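Local coordinates for insecticidal crystal protein Cry7Cal (Bacillus thuringiensis, PDB 5ZI1) that acts as an insecticidal crystal toxin active against locusts and, as in other delta endotoxins, probably binds receptors on cells of the insect gut, at residues L296-V301 with T346-S351; R525-A530 with Y559-M564; A529-G534 with A549-G554. One frame throughout, in Å; residues are numbered along the deposited sequence.

Contact 1 of 3, residues L296-V301 with T346-S351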
ATOM      1  N   LEU A 296     -15.883  -2.760  -2.994  1.00 40.86           N
ATOM      2  CA  LEU A 296     -16.570  -3.829  -3.712  1.00 43.84           C
ATOM      3  C   LEU A 296     -17.926  -4.068  -3.068  1.00 42.51           C
ATOM      4  O   LEU A 296     -18.006  -4.368  -1.875  1.00 42.87           O
ATOM      5  CB  LEU A 296     -15.729  -5.096  -3.693  1.00 45.83           C
ATOM      6  CG  LEU A 296     -16.234  -6.253  -4.542  1.00 48.29           C
ATOM      7  CD1 LEU A 296     -16.474  -5.782  -5.951  1.00 45.10           C
ATOM      8  CD2 LEU A 296     -15.223  -7.394  -4.520  1.00 49.74           C
ATOM      9  N   THR A 297     -19.001  -3.931  -3.839  1.00 40.87           N
ATOM     10  CA  THR A 297     -20.319  -4.177  -3.268  1.00 46.14           C
ATOM     11  C   THR A 297     -21.027  -5.412  -3.822  1.00 51.09           C
ATOM     12  O   THR A 297     -21.984  -5.876  -3.197  1.00 57.20           O
ATOM     13  CB  THR A 297     -21.221  -2.949  -3.461  1.00 48.93           C
ATOM     14  OG1 THR A 297     -21.496  -2.777  -4.857  1.00 55.62           O
ATOM     15  CG2 THR A 297     -20.511  -1.681  -2.956  1.00 48.12           C
ATOM     16  N   LYS A 298     -20.586  -5.967  -4.950  1.00 49.99           N
ATOM     17  CA  LYS A 298     -21.265  -7.132  -5.524  1.00 53.03           C
ATOM     18  C   LYS A 298     -20.322  -7.870  -6.464  1.00 47.26           C
ATOM     19  O   LYS A 298     -19.465  -7.260  -7.096  1.00 49.44           O
ATOM     20  CB  LYS A 298     -22.538  -6.723  -6.280  1.00 55.22           C
ATOM     21  CG  LYS A 298     -23.841  -6.954  -5.523  1.00 64.94           C
ATOM     22  CD  LYS A 298     -24.956  -6.020  -6.001  1.00 69.05           C
ATOM     23  CE  LYS A 298     -25.221  -6.131  -7.504  1.00 73.22           C
ATOM     24  NZ  LYS A 298     -25.894  -4.892  -8.031  1.00 77.47           N
ATOM     25  N   ILE A 299     -20.496  -9.190  -6.557  1.00 52.37           N
ATOM     26  CA  ILE A 299     -19.852 -10.002  -7.585  1.00 45.44           C
ATOM     27  C   ILE A 299     -20.884 -10.959  -8.157  1.00 55.31           C
ATOM     28  O   ILE A 299     -21.551 -11.681  -7.407  1.00 55.63           O
ATOM     29  CB  ILE A 299     -18.666 -10.827  -7.058  1.00 45.56           C
ATOM     30  CG1 ILE A 299     -17.665  -9.988  -6.289  1.00 48.41           C
ATOM     31  CG2 ILE A 299     -17.981 -11.542  -8.217  1.00 48.89           C
ATOM     32  CD1 ILE A 299     -16.653 -10.833  -5.561  1.00 43.56           C
ATOM     33  N   ASN A 300     -20.989 -11.006  -9.477  1.00 52.68           N
ATOM     34  CA  ASN A 300     -21.812 -12.007 -10.124  1.00 51.70           C
ATOM     35  C   ASN A 300     -20.932 -12.937 -10.954  1.00 52.64           C
ATOM     36  O   ASN A 300     -20.007 -12.485 -11.636  1.00 53.42           O
ATOM     37  CB  ASN A 300     -22.883 -11.375 -11.009  1.00 50.21           C
ATOM     38  CG  ASN A 300     -23.716 -12.444 -11.750  1.00 62.48           C
ATOM     39  OD1 ASN A 300     -23.677 -12.552 -12.984  1.00 60.83           O
ATOM     40  ND2 ASN A 300     -24.433 -13.263 -10.983  1.00 53.27           N
ATOM     41  N   VAL A 301     -21.219 -14.234 -10.903  1.00 48.61           N
ATOM     42  CA  VAL A 301     -20.542 -15.212 -11.744  1.00 49.46           C
ATOM     43  C   VAL A 301     -21.587 -15.931 -12.586  1.00 52.85           C
ATOM     44  O   VAL A 301     -22.654 -16.296 -12.083  1.00 57.19           O
ATOM     45  CB  VAL A 301     -19.720 -16.209 -10.902  1.00 48.27           C
ATOM     46  CG1 VAL A 301     -19.279 -17.412 -11.742  1.00 47.03           C
ATOM     47  CG2 VAL A 301     -18.525 -15.522 -10.305  1.00 45.57           C
ATOM     48  N   THR A 346     -24.573 -14.652  -7.079  1.00 57.18           N
ATOM     49  CA  THR A 346     -24.321 -13.254  -6.761  1.00 53.99           C
ATOM     50  C   THR A 346     -23.907 -13.176  -5.301  1.00 54.72           C
ATOM     51  O   THR A 346     -24.653 -13.603  -4.414  1.00 50.65           O
ATOM     52  CB  THR A 346     -25.549 -12.388  -7.045  1.00 51.73           C
ATOM     53  OG1 THR A 346     -25.881 -12.471  -8.436  1.00 53.61           O
ATOM     54  CG2 THR A 346     -25.262 -10.932  -6.711  1.00 54.16           C
ATOM     55  N   PHE A 347     -22.700 -12.673  -5.058  1.00 54.80           N
ATOM     56  CA  PHE A 347     -22.278 -12.319  -3.713  1.00 54.30           C
ATOM     57  C   PHE A 347     -22.670 -10.866  -3.455  1.00 53.45           C
ATOM     58  O   PHE A 347     -22.341  -9.984  -4.253  1.00 56.18           O
ATOM     59  CB  PHE A 347     -20.769 -12.480  -3.545  1.00 50.48           C
ATOM     60  CG  PHE A 347     -20.209 -13.857  -3.881  1.00 46.99           C
ATOM     61  CD1 PHE A 347     -19.838 -14.180  -5.176  1.00 48.65           C
ATOM     62  CD2 PHE A 347     -19.947 -14.775  -2.875  1.00 43.73           C
ATOM     63  CE1 PHE A 347     -19.262 -15.429  -5.473  1.00 46.17           C
ATOM     64  CE2 PHE A 347     -19.365 -16.012  -3.158  1.00 49.64           C
ATOM     65  CZ  PHE A 347     -19.016 -16.337  -4.460  1.00 42.96           C
ATOM     66  N   ASP A 348     -23.368 -10.611  -2.346  1.00 53.98           N
ATOM     67  CA  ASP A 348     -23.727  -9.249  -1.946  1.00 57.30           C
ATOM     68  C   ASP A 348     -22.759  -8.819  -0.855  1.00 55.96           C
ATOM     69  O   ASP A 348     -22.826  -9.316   0.275  1.00 59.00           O
ATOM     70  CB  ASP A 348     -25.175  -9.179  -1.471  1.00 52.29           C
ATOM     71  CG  ASP A 348     -26.162  -9.613  -2.552  1.00 68.26           C
ATOM     72  OD1 ASP A 348     -26.769 -10.712  -2.401  1.00 69.46           O
ATOM     73  OD2 ASP A 348     -26.353  -8.853  -3.533  1.00 66.05           O
ATOM     74  N   LEU A 349     -21.848  -7.907  -1.195  1.00 52.15           N
ATOM     75  CA  LEU A 349     -20.716  -7.602  -0.327  1.00 55.82           C
ATOM     76  C   LEU A 349     -20.732  -6.200   0.282  1.00 55.96           C
ATOM     77  O   LEU A 349     -19.879  -5.921   1.136  1.00 53.01           O
ATOM     78  CB  LEU A 349     -19.404  -7.809  -1.084  1.00 51.66           C
ATOM     79  CG  LEU A 349     -19.313  -9.159  -1.790  1.00 51.41           C
ATOM     80  CD1 LEU A 349     -17.949  -9.275  -2.399  1.00 49.49           C
ATOM     81  CD2 LEU A 349     -19.580 -10.318  -0.840  1.00 52.92           C
ATOM     82  N   LEU A 350     -21.666  -5.326  -0.103  1.00 52.34           N
ATOM     83  CA  LEU A 350     -21.834  -4.062   0.612  1.00 59.15           C
ATOM     84  C   LEU A 350     -21.843  -4.314   2.117  1.00 61.49           C
ATOM     85  O   LEU A 350     -22.467  -5.265   2.593  1.00 68.39           O
ATOM     86  CB  LEU A 350     -23.132  -3.380   0.175  1.00 59.07           C
ATOM     87  CG  LEU A 350     -23.520  -2.106   0.934  1.00 64.48           C
ATOM     88  CD1 LEU A 350     -22.475  -1.001   0.730  1.00 59.17           C
ATOM     89  CD2 LEU A 350     -24.912  -1.599   0.584  1.00 63.50           C
ATOM     90  N   SER A 351     -21.073  -3.510   2.847  1.00 59.56           N
ATOM     91  CA  SER A 351     -20.931  -3.472   4.309  1.00 65.10           C
ATOM     92  C   SER A 351     -19.918  -4.479   4.828  1.00 61.41           C
ATOM     93  O   SER A 351     -19.637  -4.463   6.036  1.00 62.62           O
ATOM     94  CB  SER A 351     -22.221  -3.751   5.108  1.00 68.92           C
ATOM     95  OG  SER A 351     -22.820  -5.001   4.769  1.00 76.39           O
TER
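Ile299 and Phe347 form a hydrogen-bonded antiparallel pair: Phe347 N reaches Ile299 O at 2.8 Å and Ile299 N reaches Phe347 O at 3.1 Å. The pair joins strands 294-306 and 343-348 in a four-stranded antiparallel sheet of order 3-2-1-4, a Greek key of the prism-like second domain of three-domain Cry toxins. The strand axes lie 4.6 Å apart at 169°. Beyond Asp348 the chain leaves the strand, and Thr297 O takes two amides from one face of its plane: Leu349 N at 2.9 Å and Leu350 N at 3.2 Å. The first stands well above that plane, consistent with the end of the regular strand pairing after Asp348. Here, too, Thr297 and Lys298 both face Val321 on the neighbouring strand, a classic beta bulge. At the other end Asn300, its CG anti to the backbone N (chi1 177°), donates from ND2 to Thr346 OG1 at 3.0 Å, with OG1 tilted 29° from the amide plane; Ser344 OG is a second partner of ND2.

On the face that carries Ile299 and Phe347 the packing centres on Leu349 CD1, which meets Ile299 CD1 at 3.8 Å and Leu296 CD2 at 3.9 Å. Leu432 touches Leu296 and Ile299, while Leu378 touches Phe347 and Leu349, carrying this layer into the domain interior. Ile299 O lies near the plane of the Phe347 ring, at its edge, and Ile299 CB approaches ring atom CD1.

Contact 2 of 3, residues R525-A530 with Y559-M564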
ATOM      1  N   ARG A 525      -4.236  21.409   4.527  1.00 53.10           N
ATOM      2  CA  ARG A 525      -2.906  21.386   3.943  1.00 45.52           C
ATOM      3  C   ARG A 525      -2.884  20.338   2.841  1.00 47.48           C
ATOM      4  O   ARG A 525      -3.097  19.149   3.102  1.00 51.99           O
ATOM      5  CB  ARG A 525      -1.857  21.080   5.006  1.00 50.77           C
ATOM      6  CG  ARG A 525      -0.420  21.184   4.526  1.00 48.57           C
ATOM      7  CD  ARG A 525       0.518  21.111   5.708  1.00 45.63           C
ATOM      8  NE  ARG A 525       0.515  19.794   6.318  1.00 48.07           N
ATOM      9  CZ  ARG A 525       1.120  19.489   7.465  1.00 50.66           C
ATOM     10  NH1 ARG A 525       1.769  20.413   8.146  1.00 45.07           N
ATOM     11  NH2 ARG A 525       1.079  18.251   7.938  1.00 45.98           N
ATOM     12  N   VAL A 526      -2.655  20.783   1.621  1.00 46.32           N
ATOM     13  CA  VAL A 526      -2.519  19.901   0.474  1.00 46.64           C
ATOM     14  C   VAL A 526      -1.046  19.562   0.267  1.00 50.85           C
ATOM     15  O   VAL A 526      -0.175  20.438   0.334  1.00 53.80           O
ATOM     16  CB  VAL A 526      -3.111  20.555  -0.777  1.00 47.45           C
ATOM     17  CG1 VAL A 526      -2.852  19.689  -1.983  1.00 47.90           C
ATOM     18  CG2 VAL A 526      -4.598  20.809  -0.574  1.00 48.31           C
ATOM     19  N   ARG A 527      -0.759  18.283   0.057  1.00 50.51           N
ATOM     20  CA  ARG A 527       0.560  17.829  -0.354  1.00 47.21           C
ATOM     21  C   ARG A 527       0.511  17.684  -1.870  1.00 52.11           C
ATOM     22  O   ARG A 527      -0.192  16.802  -2.388  1.00 47.75           O
ATOM     23  CB  ARG A 527       0.919  16.521   0.339  1.00 51.45           C
ATOM     24  CG  ARG A 527       2.212  15.887  -0.132  1.00 53.39           C
ATOM     25  CD  ARG A 527       2.644  14.787   0.807  1.00 52.22           C
ATOM     26  NE  ARG A 527       4.080  14.539   0.695  1.00 52.09           N
ATOM     27  CZ  ARG A 527       4.636  13.708  -0.184  1.00 55.48           C
ATOM     28  NH1 ARG A 527       3.881  13.046  -1.054  1.00 50.18           N
ATOM     29  NH2 ARG A 527       5.960  13.558  -0.206  1.00 56.79           N
ATOM     30  N   TYR A 528       1.238  18.562  -2.576  1.00 45.82           N
ATOM     31  CA  TYR A 528       1.056  18.762  -4.008  1.00 42.46           C
ATOM     32  C   TYR A 528       2.405  18.883  -4.710  1.00 48.98           C
ATOM     33  O   TYR A 528       3.463  18.999  -4.084  1.00 49.26           O
ATOM     34  CB  TYR A 528       0.236  20.018  -4.294  1.00 46.39           C
ATOM     35  CG  TYR A 528       1.089  21.261  -4.269  1.00 47.11           C
ATOM     36  CD1 TYR A 528       1.501  21.812  -3.073  1.00 50.12           C
ATOM     37  CD2 TYR A 528       1.508  21.863  -5.444  1.00 47.58           C
ATOM     38  CE1 TYR A 528       2.315  22.945  -3.043  1.00 54.47           C
ATOM     39  CE2 TYR A 528       2.319  22.982  -5.429  1.00 45.91           C
ATOM     40  CZ  TYR A 528       2.714  23.527  -4.222  1.00 53.58           C
ATOM     41  OH  TYR A 528       3.514  24.657  -4.189  1.00 48.52           O
ATOM     42  N   ALA A 529       2.345  18.871  -6.040  1.00 44.46           N
ATOM     43  CA  ALA A 529       3.485  19.119  -6.898  1.00 46.91           C
ATOM     44  C   ALA A 529       2.979  19.865  -8.119  1.00 51.82           C
ATOM     45  O   ALA A 529       1.840  19.652  -8.550  1.00 48.08           O
ATOM     46  CB  ALA A 529       4.187  17.823  -7.314  1.00 49.09           C
ATOM     47  N   ALA A 530       3.813  20.761  -8.658  1.00 46.05           N
ATOM     48  CA  ALA A 530       3.361  21.590  -9.765  1.00 47.68           C
ATOM     49  C   ALA A 530       4.564  22.045 -10.572  1.00 53.06           C
ATOM     50  O   ALA A 530       5.654  22.229 -10.028  1.00 52.31           O
ATOM     51  CB  ALA A 530       2.553  22.803  -9.273  1.00 45.81           C
ATOM     52  N   TYR A 559       7.476  17.122  -4.138  1.00 49.66           N
ATOM     53  CA  TYR A 559       6.308  17.577  -3.403  1.00 53.52           C
ATOM     54  C   TYR A 559       6.678  18.640  -2.382  1.00 50.18           C
ATOM     55  O   TYR A 559       7.714  18.553  -1.722  1.00 54.23           O
ATOM     56  CB  TYR A 559       5.628  16.419  -2.655  1.00 47.64           C
ATOM     57  CG  TYR A 559       4.915  15.452  -3.548  1.00 51.05           C
ATOM     58  CD1 TYR A 559       3.657  15.755  -4.062  1.00 48.87           C
ATOM     59  CD2 TYR A 559       5.489  14.224  -3.875  1.00 53.90           C
ATOM     60  CE1 TYR A 559       3.000  14.869  -4.888  1.00 56.17           C
ATOM     61  CE2 TYR A 559       4.826  13.321  -4.691  1.00 54.00           C
ATOM     62  CZ  TYR A 559       3.590  13.651  -5.197  1.00 50.56           C
ATOM     63  OH  TYR A 559       2.937  12.780  -6.019  1.00 53.34           O
ATOM     64  N   SER A 560       5.793  19.617  -2.220  1.00 46.64           N
ATOM     65  CA  SER A 560       5.812  20.401  -0.993  1.00 54.41           C
ATOM     66  C   SER A 560       4.399  20.500  -0.429  1.00 55.03           C
ATOM     67  O   SER A 560       3.520  19.712  -0.799  1.00 55.48           O
ATOM     68  CB  SER A 560       6.424  21.786  -1.233  1.00 53.45           C
ATOM     69  OG  SER A 560       5.844  22.375  -2.374  1.00 58.06           O
ATOM     70  N   TYR A 561       4.177  21.448   0.471  1.00 53.22           N
ATOM     71  CA  TYR A 561       2.905  21.616   1.146  1.00 48.72           C
ATOM     72  C   TYR A 561       2.370  23.021   0.927  1.00 54.19           C
ATOM     73  O   TYR A 561       3.121  24.002   0.787  1.00 54.13           O
ATOM     74  CB  TYR A 561       3.032  21.336   2.638  1.00 48.34           C
ATOM     75  CG  TYR A 561       3.392  19.890   2.919  1.00 54.58           C
ATOM     76  CD1 TYR A 561       4.719  19.486   2.990  1.00 49.17           C
ATOM     77  CD2 TYR A 561       2.398  18.924   3.077  1.00 50.20           C
ATOM     78  CE1 TYR A 561       5.049  18.190   3.238  1.00 51.89           C
ATOM     79  CE2 TYR A 561       2.716  17.600   3.318  1.00 50.69           C
ATOM     80  CZ  TYR A 561       4.045  17.243   3.404  1.00 56.00           C
ATOM     81  OH  TYR A 561       4.406  15.945   3.650  1.00 51.69           O
ATOM     82  N   LEU A 562       1.048  23.098   0.936  1.00 47.97           N
ATOM     83  CA  LEU A 562       0.312  24.319   0.671  1.00 50.27           C
ATOM     84  C   LEU A 562      -0.834  24.370   1.666  1.00 55.78           C
ATOM     85  O   LEU A 562      -1.712  23.504   1.643  1.00 52.21           O
ATOM     86  CB  LEU A 562      -0.210  24.313  -0.766  1.00 48.25           C
ATOM     87  CG  LEU A 562      -1.182  25.406  -1.199  1.00 57.69           C
ATOM     88  CD1 LEU A 562      -1.153  25.412  -2.649  1.00 56.14           C
ATOM     89  CD2 LEU A 562      -2.652  25.125  -0.795  1.00 59.57           C
ATOM     90  N   THR A 563      -0.862  25.399   2.494  1.00 50.86           N
ATOM     91  CA  THR A 563      -1.823  25.475   3.578  1.00 55.65           C
ATOM     92  C   THR A 563      -2.912  26.493   3.268  1.00 55.57           C
ATOM     93  O   THR A 563      -2.617  27.633   2.893  1.00 56.22           O
ATOM     94  CB  THR A 563      -1.106  25.812   4.882  1.00 54.57           C
ATOM     95  OG1 THR A 563      -0.082  24.841   5.098  1.00 55.22           O
ATOM     96  CG2 THR A 563      -2.075  25.812   6.056  1.00 55.62           C
ATOM     97  N   MET A 564      -4.167  26.069   3.416  1.00 49.51           N
ATOM     98  CA  MET A 564      -5.312  26.953   3.277  1.00 49.58           C
ATOM     99  C   MET A 564      -5.985  27.088   4.631  1.00 53.49           C
ATOM    100  O   MET A 564      -6.226  26.086   5.310  1.00 61.62           O
ATOM    101  CB  MET A 564      -6.284  26.428   2.228  1.00 49.46           C
ATOM    102  CG  MET A 564      -5.753  26.516   0.826  1.00 48.30           C
ATOM    103  SD  MET A 564      -6.697  25.522  -0.329  1.00 59.20           S
ATOM    104  CE  MET A 564      -6.247  23.915   0.302  1.00 49.78           C
TER
HETATM  105  O   HOH W   1       7.027  15.581   1.715  1.00 60.87           O
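Arg527 carries CG anti to its backbone N (chi1 174°) and stays extended as far as NE; chi4 of -87° then turns CZ off the line of the chain, and the guanidinium lies over the ring of Tyr559, whose CG is anti to its carbonyl carbon. The two planes differ by 30° and their centres are 4.3 Å apart, so this is an off-centre cation-pi stack: Arg527 NH1 sits 3.4 Å above the ring plane toward its rim, and Tyr559 CB lies over the guanidinium centre. Tyr561 OH lies at the edge of the guanidinium and is hydrogen-bonded to Tyr241 OH; a water bridges it to Arg527 NH2.

Four backbone bonds pair Val526 with Leu562 and Tyr528 with Ser560, joining antiparallel strands 521-530 and 560-571 of the C-terminal beta-sandwich domain. Val526 N to Leu562 O measures 2.9 Å. The face with Val526, Tyr528 and Leu562 is largely apolar, with Ser560 and the Tyr528 hydroxyl, bonded to Thr548 O, as polar points. Tyr528 CE1 rests on Leu562 CB at 3.7 Å, and Val526 CG2 meets Met564 CE at 3.6 Å.

Arg525 crosses Tyr561 at a slant, its CG 3.9 Å from ring atom CD2, and its NE forms a salt bridge with Glu596. Arg527 NH1 pairs with Asp593. Each arginine therefore has an acidic partner on strand 589-599 as well as aromatic contacts, which would probably keep both charges balanced and restrict their rotation.

Contact 3 of 3, residues A529-G534 with A549-G554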
ATOM      1  N   ALA A 529       2.345  18.871  -6.040  1.00 44.46           N
ATOM      2  CA  ALA A 529       3.485  19.119  -6.898  1.00 46.91           C
ATOM      3  C   ALA A 529       2.979  19.865  -8.119  1.00 51.82           C
ATOM      4  O   ALA A 529       1.840  19.652  -8.550  1.00 48.08           O
ATOM      5  CB  ALA A 529       4.187  17.823  -7.314  1.00 49.09           C
ATOM      6  N   ALA A 530       3.813  20.761  -8.658  1.00 46.05           N
ATOM      7  CA  ALA A 530       3.361  21.590  -9.765  1.00 47.68           C
ATOM      8  C   ALA A 530       4.564  22.045 -10.572  1.00 53.06           C
ATOM      9  O   ALA A 530       5.654  22.229 -10.028  1.00 52.31           O
ATOM     10  CB  ALA A 530       2.553  22.803  -9.273  1.00 45.81           C
ATOM     11  N   THR A 531       4.340  22.212 -11.879  1.00 53.49           N
ATOM     12  CA  THR A 531       5.319  22.706 -12.836  1.00 52.90           C
ATOM     13  C   THR A 531       5.203  24.205 -13.072  1.00 58.33           C
ATOM     14  O   THR A 531       5.985  24.760 -13.855  1.00 54.67           O
ATOM     15  CB  THR A 531       5.160  21.987 -14.175  1.00 53.94           C
ATOM     16  OG1 THR A 531       3.806  22.117 -14.615  1.00 52.45           O
ATOM     17  CG2 THR A 531       5.507  20.504 -14.046  1.00 55.67           C
ATOM     18  N   GLY A 532       4.236  24.862 -12.432  1.00 59.47           N
ATOM     19  CA  GLY A 532       4.061  26.293 -12.571  1.00 53.55           C
ATOM     20  C   GLY A 532       3.271  26.821 -11.396  1.00 55.26           C
ATOM     21  O   GLY A 532       2.876  26.076 -10.495  1.00 57.83           O
ATOM     22  N   ASP A 533       3.024  28.121 -11.435  1.00 51.89           N
ATOM     23  CA  ASP A 533       2.375  28.844 -10.352  1.00 53.17           C
ATOM     24  C   ASP A 533       0.864  28.845 -10.549  1.00 49.30           C
ATOM     25  O   ASP A 533       0.363  28.770 -11.675  1.00 50.48           O
ATOM     26  CB  ASP A 533       2.887  30.297 -10.289  1.00 54.95           C
ATOM     27  CG  ASP A 533       4.415  30.407 -10.431  1.00 65.19           C
ATOM     28  OD1 ASP A 533       5.147  29.465 -10.032  1.00 66.63           O
ATOM     29  OD2 ASP A 533       4.896  31.451 -10.929  1.00 75.65           O
ATOM     30  N   GLY A 534       0.137  28.974  -9.448  1.00 47.18           N
ATOM     31  CA  GLY A 534      -1.296  29.169  -9.558  1.00 45.12           C
ATOM     32  C   GLY A 534      -1.953  29.360  -8.214  1.00 49.69           C
ATOM     33  O   GLY A 534      -1.284  29.607  -7.206  1.00 48.71           O
ATOM     34  N   ALA A 549       5.746  26.761  -8.127  1.00 53.72           N
ATOM     35  CA  ALA A 549       6.207  25.535  -8.753  1.00 52.55           C
ATOM     36  C   ALA A 549       7.104  24.753  -7.811  1.00 52.08           C
ATOM     37  O   ALA A 549       7.811  25.317  -6.977  1.00 49.90           O
ATOM     38  CB  ALA A 549       6.962  25.844 -10.041  1.00 48.97           C
ATOM     39  N   THR A 550       7.047  23.433  -7.929  1.00 54.06           N
ATOM     40  CA  THR A 550       7.958  22.576  -7.191  1.00 55.32           C
ATOM     41  C   THR A 550       8.909  21.802  -8.090  1.00 52.00           C
ATOM     42  O   THR A 550       9.833  21.169  -7.580  1.00 55.64           O
ATOM     43  CB  THR A 550       7.165  21.592  -6.320  1.00 52.88           C
ATOM     44  OG1 THR A 550       6.477  20.658  -7.167  1.00 49.73           O
ATOM     45  CG2 THR A 550       6.158  22.367  -5.460  1.00 46.98           C
ATOM     46  N   MET A 551       8.724  21.860  -9.402  1.00 53.53           N
ATOM     47  CA  MET A 551       9.426  20.985 -10.325  1.00 59.32           C
ATOM     48  C   MET A 551       9.296  21.573 -11.717  1.00 62.69           C
ATOM     49  O   MET A 551       8.445  22.433 -11.968  1.00 58.82           O
ATOM     50  CB  MET A 551       8.846  19.570 -10.299  1.00 52.18           C
ATOM     51  CG  MET A 551       7.349  19.563 -10.512  1.00 57.91           C
ATOM     52  SD  MET A 551       6.598  17.921 -10.588  1.00 54.37           S
ATOM     53  CE  MET A 551       7.520  17.225 -11.961  1.00 56.12           C
ATOM     54  N   LYS A 552      10.150  21.095 -12.619  1.00 68.46           N
ATOM     55  CA  LYS A 552      10.090  21.454 -14.027  1.00 67.54           C
ATOM     56  C   LYS A 552       9.367  20.346 -14.782  1.00 64.01           C
ATOM     57  O   LYS A 552       9.396  19.184 -14.380  1.00 58.67           O
ATOM     58  CB  LYS A 552      11.494  21.669 -14.606  1.00 67.70           C
ATOM     59  CG  LYS A 552      12.308  22.748 -13.900  1.00 72.62           C
ATOM     60  CD  LYS A 552      13.711  22.871 -14.500  1.00 82.31           C
ATOM     61  CE  LYS A 552      13.885  24.169 -15.301  1.00 84.54           C
ATOM     62  NZ  LYS A 552      14.957  24.050 -16.344  1.00 82.47           N
ATOM     63  N   GLU A 553       8.702  20.721 -15.870  1.00 63.44           N
ATOM     64  CA  GLU A 553       7.923  19.747 -16.613  1.00 65.40           C
ATOM     65  C   GLU A 553       8.799  18.582 -17.038  1.00 67.73           C
ATOM     66  O   GLU A 553       9.956  18.762 -17.426  1.00 69.82           O
ATOM     67  CB  GLU A 553       7.277  20.385 -17.837  1.00 69.51           C
ATOM     68  CG  GLU A 553       6.242  19.474 -18.481  1.00 73.86           C
ATOM     69  CD  GLU A 553       5.670  20.058 -19.758  1.00 90.61           C
ATOM     70  OE1 GLU A 553       5.294  19.262 -20.650  1.00 91.43           O
ATOM     71  OE2 GLU A 553       5.608  21.308 -19.870  1.00 93.85           O
ATOM     72  N   GLY A 554       8.249  17.379 -16.922  1.00 72.15           N
ATOM     73  CA  GLY A 554       8.938  16.161 -17.286  1.00 64.30           C
ATOM     74  C   GLY A 554       9.743  15.489 -16.193  1.00 70.40           C
ATOM     75  O   GLY A 554       9.765  14.258 -16.120  1.00 78.95           O
TER
HETATM   76  O   HOH W   2       7.512  29.097  -9.407  1.00 58.00           O
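The carbonyl of Ala530 is the flat group on which this contact turns, since neither segment brings a ring. Thr550 N approaches its oxygen at 2.8 Å, tilted from the carbonyl plane, and Met551 N adds a weak bond to the same Ala530 O at 3.2 Å. The second flat group, the Asp533 carboxylate, is met through OD1 by Ala549 N in a weak bond of 3.4 Å, with a water also touching both atoms. In the C-terminal beta-sandwich domain, the loop 549-554 binds the end of strand 521-530 and the turn after it; the loop lies between strands 545-547 and 560-571.

Here a side chain stands in for the backbone carbonyl of a strand partner. Thr550 OG1 lies between its own backbone N and carbonyl carbon (chi1 68°) and accepts Ala530 N at 3.1 Å in a nearly straight bond, with 163° at the hydrogen. The same hydroxyl is hydrogen-bonded to Lys558 O, so it links Thr550 to Lys558, just before strand 560-571. With Thr550 N also bound, both backbone polar atoms of Ala530 are engaged by one threonine.

Met551 CG stands between the backbone N and the carbonyl carbon (chi1 53°), close to Ala530 O, and SD continues, anti, to Ala529 CB at 4.1 Å; Tyr591 of strand 589-599 lies against both residues. Ala549 CB sits 3.8 Å from Gly532 N. Thr531 OG1 is bound to Thr589 N, anchoring the turn to the strand on its other flank. Thr531 meets the loop at two points: its CA-H points almost straight at Met551 O, 3.3 Å from CA, and its methyl CG2 rests 3.6 Å from Glu553 CA.

Contacts 2 and 3 are adjoining, overlapping contacts along the same side of strand 521-530: they share Ala529 and Ala530, and their centres are 11 Å apart. Where pairing with 560-564 stops, the 549-554 loop takes over, and Tyr528 OH approaches Thr550 CG2 at 3.7 Å. Contact 1 stands apart in the middle, prism-like domain, its centre 37 Å from that of contact 2 and 42 Å from that of contact 3; the nearest atoms are about 25 and 28 Å away, so they do not touch. Contacts 1 and 2 pair antiparallel strands, whereas contact 3 binds a strand end to an irregular loop. The toxin is non-enzymatic, and none of the three adjoins a bound ligand.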